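Local atomic coordinates of probable transcriptional regulator (Rhodococcus jostii, PDB entry 3ON2), a protein that is of unknown function but probably binds DNA as a transcriptional regulator of the TetR family. Residues Gly67-Val79 / Leu93-Leu107. Sequence-based numbering, arbitrary orientation. Where two conformers were deposited one is given.
Sequences GFLRLTAALERAV and LAGAYVSFALAHREL
Phe100 reaches across to helix 56-81 and sits as a knob among Gly67, Arg70, Leu71 and Ala74. Its CG lies anti to the backbone N (chi1 -171°), which sends the ring into this hole. Phe100 CB and CG both meet Leu71 CD1; Phe100 CG is 3.8 Å from it. Further out, Phe100 CD1 touches Ala74 CB, and CD2 again meets Leu71 CD1. Phe100 CE1 lies 3.7 Å from Leu71 CA, and CE2 meets Leu71 CB. At the tip, Phe100 CZ reaches Gly67 O at 3.7 Å. Leu71 CB makes a CH-pi contact over one ring face, 4.0 Å from the centroid. His104 CD2 lies over the opposite face, so the ring is sandwiched. Farther along, two alanines meet, with Ala78 CB 3.5 Å from Ala96 CB. Leu93 CD2 fits between Leu75 CB, at 3.6 Å, and Val79 CG2. No hydrogen bond joins the two segments. Leu71 also touches Tyr97, whose OH is hydrogen-bonded with Tyr112 OH and His165 ND1. Leu71, Leu75, Leu93 and Tyr97 line the pocket holding a polyether, probably from the crystallisation liquor. The two helical segments run roughly antiparallel, at 146°, consistent with the all-helical C-terminal ligand-binding domain of TetR-family regulators.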
ATOM      1  N   GLY A  67       3.484   5.508  -3.075  1.00 16.64           N
ATOM      2  CA  GLY A  67       3.066   4.164  -2.700  1.00 15.85           C
ATOM      3  C   GLY A  67       1.773   4.131  -1.896  1.00 15.61           C
ATOM      4  O   GLY A  67       0.869   3.354  -2.184  1.00 14.94           O
ATOM      5  N   PHE A  68       1.680   4.978  -0.881  1.00 15.65           N
ATOM      6  CA  PHE A  68       0.456   5.070  -0.109  1.00 16.25           C
ATOM      7  C   PHE A  68      -0.699   5.582  -0.939  1.00 16.23           C
ATOM      8  O   PHE A  68      -1.798   5.030  -0.871  1.00 15.73           O
ATOM      9  CB  PHE A  68       0.641   5.916   1.152  1.00 16.22           C
ATOM     10  CG  PHE A  68       1.324   5.186   2.257  1.00 17.57           C
ATOM     11  CD1 PHE A  68       0.682   4.128   2.916  1.00 17.23           C
ATOM     12  CD2 PHE A  68       2.619   5.541   2.627  1.00 18.26           C
ATOM     13  CE1 PHE A  68       1.312   3.454   3.932  1.00 18.47           C
ATOM     14  CE2 PHE A  68       3.276   4.872   3.636  1.00 19.64           C
ATOM     15  CZ  PHE A  68       2.628   3.833   4.301  1.00 21.08           C
ATOM     16  N   LEU A  69      -0.457   6.617  -1.747  1.00 17.32           N
ATOM     17  CA  LEU A  69      -1.528   7.163  -2.605  1.00 17.64           C
ATOM     18  C   LEU A  69      -2.109   6.069  -3.501  1.00 17.62           C
ATOM     19  O   LEU A  69      -3.348   5.930  -3.643  1.00 18.12           O
ATOM     20  CB  LEU A  69      -0.998   8.337  -3.439  1.00 18.76           C
ATOM     21  CG  LEU A  69      -0.757   9.601  -2.607  1.00 20.04           C
ATOM     22  CD1 LEU A  69      -0.134  10.692  -3.475  1.00 24.03           C
ATOM     23  CD2 LEU A  69      -2.038  10.119  -1.955  1.00 22.08           C
ATOM     24  N   ARG A  70      -1.221   5.264  -4.070  1.00 16.80           N
ATOM     25  CA  ARG A  70      -1.610   4.157  -4.942  1.00 17.27           C
ATOM     26  C   ARG A  70      -2.288   3.016  -4.196  1.00 16.49           C
ATOM     27  O   ARG A  70      -3.206   2.384  -4.736  1.00 16.44           O
ATOM     28  CB  ARG A  70      -0.411   3.650  -5.748  1.00 17.32           C
ATOM     29  CG  ARG A  70       0.019   4.645  -6.824  1.00 19.72           C
ATOM     30  CD  ARG A  70       1.092   4.027  -7.671  1.00 22.64           C
ATOM     31  NE  ARG A  70       2.381   4.275  -7.082  1.00 26.31           N
ATOM     32  CZ  ARG A  70       3.435   3.486  -7.243  1.00 28.41           C
ATOM     33  NH1 ARG A  70       3.333   2.345  -7.938  1.00 30.04           N
ATOM     34  NH2 ARG A  70       4.581   3.827  -6.674  1.00 28.35           N
ATOM     35  N   LEU A  71      -1.849   2.754  -2.966  1.00 16.09           N
ATOM     36  CA  LEU A  71      -2.513   1.739  -2.142  1.00 15.98           C
ATOM     37  C   LEU A  71      -3.937   2.174  -1.804  1.00 16.26           C
ATOM     38  O   LEU A  71      -4.877   1.373  -1.898  1.00 14.69           O
ATOM     39  CB  LEU A  71      -1.727   1.450  -0.849  1.00 16.22           C
ATOM     40  CG  LEU A  71      -2.422   0.567   0.212  1.00 16.12           C
ATOM     41  CD1 LEU A  71      -2.806  -0.857  -0.328  1.00 13.32           C
ATOM     42  CD2 LEU A  71      -1.526   0.452   1.440  1.00 15.09           C
ATOM     43  N   THR A  72      -4.098   3.437  -1.406  1.00 16.60           N
ATOM     44  CA  THR A  72      -5.438   3.970  -1.171  1.00 17.56           C
ATOM     45  C   THR A  72      -6.316   3.857  -2.436  1.00 17.29           C
ATOM     46  O   THR A  72      -7.450   3.389  -2.373  1.00 17.84           O
ATOM     47  CB  THR A  72      -5.395   5.437  -0.668  1.00 18.09           C
ATOM     48  OG1 THR A  72      -4.688   5.490   0.573  1.00 18.54           O
ATOM     49  CG2 THR A  72      -6.822   5.991  -0.466  1.00 19.75           C
ATOM     50  N   ALA A  73      -5.784   4.278  -3.581  1.00 16.87           N
ATOM     51  CA  ALA A  73      -6.472   4.136  -4.857  1.00 16.53           C
ATOM     52  C   ALA A  73      -6.942   2.683  -5.108  1.00 15.87           C
ATOM     53  O   ALA A  73      -8.097   2.464  -5.472  1.00 15.71           O
ATOM     54  CB  ALA A  73      -5.570   4.648  -6.020  1.00 16.93           C
ATOM     55  N   ALA A  74      -6.072   1.703  -4.854  1.00 14.86           N
ATOM     56  CA  ALA A  74      -6.382   0.290  -5.039  1.00 14.74           C
ATOM     57  C   ALA A  74      -7.484  -0.207  -4.107  1.00 15.06           C
ATOM     58  O   ALA A  74      -8.370  -0.972  -4.524  1.00 15.38           O
ATOM     59  CB  ALA A  74      -5.108  -0.567  -4.846  1.00 14.23           C
ATOM     60  N   LEU A  75      -7.435   0.211  -2.851  1.00 14.77           N
ATOM     61  CA  LEU A  75      -8.507  -0.152  -1.905  1.00 14.98           C
ATOM     62  C   LEU A  75      -9.856   0.476  -2.336  1.00 14.97           C
ATOM     63  O   LEU A  75     -10.894  -0.181  -2.309  1.00 14.33           O
ATOM     64  CB  LEU A  75      -8.125   0.270  -0.475  1.00 14.83           C
ATOM     65  CG  LEU A  75      -6.868  -0.361   0.095  1.00 16.24           C
ATOM     66  CD1 LEU A  75      -6.504   0.227   1.487  1.00 16.80           C
ATOM     67  CD2 LEU A  75      -7.006  -1.915   0.130  1.00 16.54           C
ATOM     68  N   GLU A  76      -9.838   1.744  -2.731  1.00 15.60           N
ATOM     69  CA  GLU A  76     -11.087   2.414  -3.196  1.00 17.27           C
ATOM     70  C   GLU A  76     -11.697   1.727  -4.433  1.00 17.37           C
ATOM     71  O   GLU A  76     -12.925   1.576  -4.533  1.00 18.15           O
ATOM     72  CB  GLU A  76     -10.835   3.882  -3.512  1.00 18.20           C
ATOM     73  CG  GLU A  76     -10.506   4.759  -2.309  1.00 23.26           C
ATOM     74  CD  GLU A  76      -9.984   6.134  -2.732  1.00 29.96           C
ATOM     75  OE1 GLU A  76      -9.873   7.020  -1.856  1.00 33.65           O
ATOM     76  OE2 GLU A  76      -9.686   6.341  -3.945  1.00 33.13           O
ATOM     77  N   ARG A  77     -10.854   1.309  -5.370  0.50 16.68           N
ATOM     78  CA  ARG A  77     -11.338   0.541  -6.522  0.50 16.81           C
ATOM     79  C   ARG A  77     -11.928  -0.810  -6.119  0.50 16.84           C
ATOM     80  O   ARG A  77     -12.947  -1.258  -6.669  0.50 16.84           O
ATOM     81  CB  ARG A  77     -10.221   0.362  -7.550  0.50 16.61           C
ATOM     82  CG  ARG A  77      -9.820   1.665  -8.208  0.50 16.19           C
ATOM     83  CD  ARG A  77      -8.958   1.404  -9.431  0.50 15.19           C
ATOM     84  NE  ARG A  77      -7.730   0.700  -9.070  0.50 13.53           N
ATOM     85  CZ  ARG A  77      -6.557   1.298  -8.904  0.50 14.11           C
ATOM     86  NH1 ARG A  77      -5.489   0.585  -8.569  0.50 13.27           N
ATOM     87  NH2 ARG A  77      -6.451   2.611  -9.108  0.50 14.98           N
ATOM     88  N   ALA A  78     -11.293  -1.459  -5.155  1.00 17.06           N
ATOM     89  CA  ALA A  78     -11.794  -2.726  -4.669  1.00 17.61           C
ATOM     90  C   ALA A  78     -13.204  -2.554  -4.111  1.00 18.02           C
ATOM     91  O   ALA A  78     -14.081  -3.374  -4.370  1.00 17.98           O
ATOM     92  CB  ALA A  78     -10.859  -3.299  -3.608  1.00 17.62           C
ATOM     93  N   VAL A  79     -13.402  -1.504  -3.321  1.00 18.90           N
ATOM     94  CA  VAL A  79     -14.732  -1.179  -2.785  1.00 20.80           C
ATOM     95  C   VAL A  79     -15.757  -0.903  -3.921  1.00 21.88           C
ATOM     96  O   VAL A  79     -16.828  -1.502  -3.960  1.00 23.07           O
ATOM     97  CB  VAL A  79     -14.641  -0.031  -1.729  1.00 20.83           C
ATOM     98  CG1 VAL A  79     -16.028   0.505  -1.341  1.00 21.25           C
ATOM     99  CG2 VAL A  79     -13.888  -0.543  -0.493  1.00 20.69           C
ATOM    100  N   LEU A  93     -11.573  -5.586   0.283  1.00 15.21           N
ATOM    101  CA  LEU A  93     -10.434  -4.835   0.804  1.00 15.05           C
ATOM    102  C   LEU A  93      -9.286  -5.763   1.153  1.00 15.20           C
ATOM    103  O   LEU A  93      -8.142  -5.435   0.888  1.00 16.19           O
ATOM    104  CB  LEU A  93     -10.796  -4.026   2.050  1.00 14.77           C
ATOM    105  CG  LEU A  93     -11.592  -2.743   1.808  1.00 15.74           C
ATOM    106  CD1 LEU A  93     -12.071  -2.242   3.150  1.00 18.68           C
ATOM    107  CD2 LEU A  93     -10.785  -1.645   1.098  1.00 15.80           C
ATOM    108  N   ALA A  94      -9.588  -6.900   1.774  1.00 14.02           N
ATOM    109  CA  ALA A  94      -8.531  -7.828   2.191  1.00 14.91           C
ATOM    110  C   ALA A  94      -7.773  -8.359   1.001  1.00 14.87           C
ATOM    111  O   ALA A  94      -6.558  -8.319   0.983  1.00 15.36           O
ATOM    112  CB  ALA A  94      -9.112  -8.981   2.989  1.00 13.82           C
ATOM    113  N   GLY A  95      -8.506  -8.893   0.032  1.00 14.86           N
ATOM    114  CA  GLY A  95      -7.924  -9.413  -1.204  1.00 14.13           C
ATOM    115  C   GLY A  95      -7.107  -8.367  -1.949  1.00 13.74           C
ATOM    116  O   GLY A  95      -6.011  -8.670  -2.423  1.00 13.51           O
ATOM    117  N   ALA A  96      -7.624  -7.137  -2.042  1.00 13.44           N
ATOM    118  CA  ALA A  96      -6.874  -6.038  -2.674  1.00 13.13           C
ATOM    119  C   ALA A  96      -5.601  -5.663  -1.924  1.00 13.07           C
ATOM    120  O   ALA A  96      -4.578  -5.337  -2.541  1.00 13.31           O
ATOM    121  CB  ALA A  96      -7.753  -4.788  -2.839  1.00 13.55           C
ATOM    122  N   TYR A  97      -5.657  -5.657  -0.602  1.00 12.26           N
ATOM    123  CA  TYR A  97      -4.433  -5.377   0.162  1.00 12.27           C
ATOM    124  C   TYR A  97      -3.318  -6.407  -0.101  1.00 12.39           C
ATOM    125  O   TYR A  97      -2.157  -6.050  -0.334  1.00 11.88           O
ATOM    126  CB  TYR A  97      -4.690  -5.295   1.677  1.00 12.02           C
ATOM    127  CG  TYR A  97      -3.374  -5.026   2.388  1.00 13.70           C
ATOM    128  CD1 TYR A  97      -2.844  -3.729   2.396  1.00 14.04           C
ATOM    129  CD2 TYR A  97      -2.622  -6.058   2.953  1.00 12.16           C
ATOM    130  CE1 TYR A  97      -1.636  -3.455   2.977  1.00 16.10           C
ATOM    131  CE2 TYR A  97      -1.384  -5.787   3.552  1.00 14.31           C
ATOM    132  CZ  TYR A  97      -0.905  -4.477   3.564  1.00 15.00           C
ATOM    133  OH  TYR A  97       0.294  -4.140   4.127  1.00 14.80           O
ATOM    134  N   VAL A  98      -3.670  -7.686   0.006  1.00 12.83           N
ATOM    135  CA  VAL A  98      -2.687  -8.752  -0.168  1.00 13.52           C
ATOM    136  C   VAL A  98      -2.124  -8.722  -1.593  1.00 13.93           C
ATOM    137  O   VAL A  98      -0.907  -8.810  -1.774  1.00 14.18           O
ATOM    138  CB  VAL A  98      -3.263 -10.138   0.261  1.00 13.58           C
ATOM    139  CG1 VAL A  98      -2.238 -11.276   0.046  1.00 14.32           C
ATOM    140  CG2 VAL A  98      -3.674 -10.095   1.758  1.00 13.60           C
ATOM    141  N   SER A  99      -2.980  -8.551  -2.594  1.00 14.77           N
ATOM    142  CA  SER A  99      -2.492  -8.417  -3.981  1.00 15.79           C
ATOM    143  C   SER A  99      -1.541  -7.247  -4.178  1.00 15.50           C
ATOM    144  O   SER A  99      -0.527  -7.383  -4.900  1.00 15.35           O
ATOM    145  CB  SER A  99      -3.649  -8.265  -4.963  1.00 15.68           C
ATOM    146  OG  SER A  99      -4.390  -9.452  -4.936  1.00 20.72           O
ATOM    147  N   PHE A 100      -1.870  -6.104  -3.565  1.00 14.87           N
ATOM    148  CA  PHE A 100      -0.984  -4.941  -3.645  1.00 15.29           C
ATOM    149  C   PHE A 100       0.401  -5.233  -3.060  1.00 15.36           C
ATOM    150  O   PHE A 100       1.439  -4.910  -3.664  1.00 14.93           O
ATOM    151  CB  PHE A 100      -1.589  -3.723  -2.916  1.00 15.39           C
ATOM    152  CG  PHE A 100      -0.825  -2.454  -3.136  1.00 16.07           C
ATOM    153  CD1 PHE A 100      -1.193  -1.578  -4.153  1.00 17.86           C
ATOM    154  CD2 PHE A 100       0.289  -2.138  -2.334  1.00 15.94           C
ATOM    155  CE1 PHE A 100      -0.465  -0.382  -4.363  1.00 17.26           C
ATOM    156  CE2 PHE A 100       1.020  -0.970  -2.545  1.00 15.85           C
ATOM    157  CZ  PHE A 100       0.642  -0.089  -3.562  1.00 17.65           C
ATOM    158  N   ALA A 101       0.388  -5.788  -1.850  1.00 15.71           N
ATOM    159  CA  ALA A 101       1.590  -6.129  -1.113  1.00 16.20           C
ATOM    160  C   ALA A 101       2.486  -7.068  -1.922  1.00 17.04           C
ATOM    161  O   ALA A 101       3.710  -6.864  -2.006  1.00 16.78           O
ATOM    162  CB  ALA A 101       1.205  -6.760   0.211  1.00 16.33           C
ATOM    163  N   LEU A 102       1.886  -8.087  -2.541  1.00 17.47           N
ATOM    164  CA  LEU A 102       2.678  -9.070  -3.258  1.00 18.64           C
ATOM    165  C   LEU A 102       3.155  -8.553  -4.620  1.00 18.89           C
ATOM    166  O   LEU A 102       4.212  -8.962  -5.115  1.00 18.99           O
ATOM    167  CB  LEU A 102       1.945 -10.423  -3.318  1.00 20.09           C
ATOM    168  CG  LEU A 102       1.647 -11.063  -1.921  1.00 20.86           C
ATOM    169  CD1 LEU A 102       0.863 -12.382  -2.049  1.00 23.83           C
ATOM    170  CD2 LEU A 102       2.950 -11.288  -1.044  1.00 23.31           C
ATOM    171  N   ALA A 103       2.419  -7.605  -5.198  1.00 18.17           N
ATOM    172  CA  ALA A 103       2.851  -6.971  -6.437  1.00 18.35           C
ATOM    173  C   ALA A 103       3.876  -5.862  -6.249  1.00 18.01           C
ATOM    174  O   ALA A 103       4.509  -5.459  -7.226  1.00 18.16           O
ATOM    175  CB  ALA A 103       1.676  -6.444  -7.232  1.00 17.67           C
ATOM    176  N   HIS A 104       4.016  -5.341  -5.031  1.00 17.57           N
ATOM    177  CA  HIS A 104       4.881  -4.190  -4.779  1.00 17.42           C
ATOM    178  C   HIS A 104       5.659  -4.402  -3.485  1.00 17.45           C
ATOM    179  O   HIS A 104       5.608  -3.573  -2.567  1.00 17.21           O
ATOM    180  CB  HIS A 104       4.035  -2.920  -4.650  1.00 16.76           C
ATOM    181  CG  HIS A 104       3.138  -2.676  -5.817  1.00 17.79           C
ATOM    182  ND1 HIS A 104       3.586  -2.107  -6.993  1.00 19.60           N
ATOM    183  CD2 HIS A 104       1.815  -2.899  -5.988  1.00 19.54           C
ATOM    184  CE1 HIS A 104       2.576  -1.993  -7.839  1.00 19.32           C
ATOM    185  NE2 HIS A 104       1.488  -2.463  -7.252  1.00 20.93           N
ATOM    186  N   ARG A 105       6.391  -5.505  -3.421  0.50 17.34           N
ATOM    187  CA  ARG A 105       7.039  -5.921  -2.173  0.50 16.93           C
ATOM    188  C   ARG A 105       8.097  -4.956  -1.656  0.50 16.79           C
ATOM    189  O   ARG A 105       8.080  -4.604  -0.477  0.50 16.46           O
ATOM    190  CB  ARG A 105       7.622  -7.325  -2.327  0.50 17.09           C
ATOM    191  CG  ARG A 105       6.572  -8.323  -2.732  0.50 17.01           C
ATOM    192  CD  ARG A 105       7.074  -9.751  -2.685  0.50 18.69           C
ATOM    193  NE  ARG A 105       6.164 -10.628  -3.416  0.50 18.70           N
ATOM    194  CZ  ARG A 105       6.290 -11.948  -3.451  0.50 18.38           C
ATOM    195  NH1 ARG A 105       7.297 -12.522  -2.814  0.50 17.71           N
ATOM    196  NH2 ARG A 105       5.433 -12.682  -4.138  0.50 18.45           N
ATOM    197  N   GLU A 106       9.024  -4.542  -2.520  1.00 16.72           N
ATOM    198  CA  GLU A 106      10.063  -3.568  -2.111  1.00 17.19           C
ATOM    199  C   GLU A 106       9.468  -2.164  -1.874  1.00 15.86           C
ATOM    200  O   GLU A 106       9.900  -1.450  -0.968  1.00 16.08           O
ATOM    201  CB  GLU A 106      11.222  -3.493  -3.118  1.00 17.24           C
ATOM    202  CG  GLU A 106      12.028  -4.783  -3.274  1.00 22.56           C
ATOM    203  CD  GLU A 106      12.805  -5.149  -2.018  1.00 29.12           C
ATOM    204  OE1 GLU A 106      12.943  -4.310  -1.109  1.00 34.24           O
ATOM    205  OE2 GLU A 106      13.285  -6.290  -1.925  1.00 35.14           O
ATOM    206  N   LEU A 107       8.480  -1.766  -2.673  0.50 15.24           N
ATOM    207  CA  LEU A 107       7.850  -0.459  -2.446  0.50 14.50           C
ATOM    208  C   LEU A 107       7.120  -0.445  -1.101  0.50 14.70           C
ATOM    209  O   LEU A 107       7.236   0.507  -0.336  0.50 14.11           O
ATOM    210  CB  LEU A 107       6.900  -0.075  -3.573  0.50 13.39           C
ATOM    211  CG  LEU A 107       6.176   1.256  -3.320  0.50 12.49           C
ATOM    212  CD1 LEU A 107       7.132   2.447  -3.472  0.50  7.45           C
ATOM    213  CD2 LEU A 107       4.961   1.383  -4.249  0.50 10.63           C
TER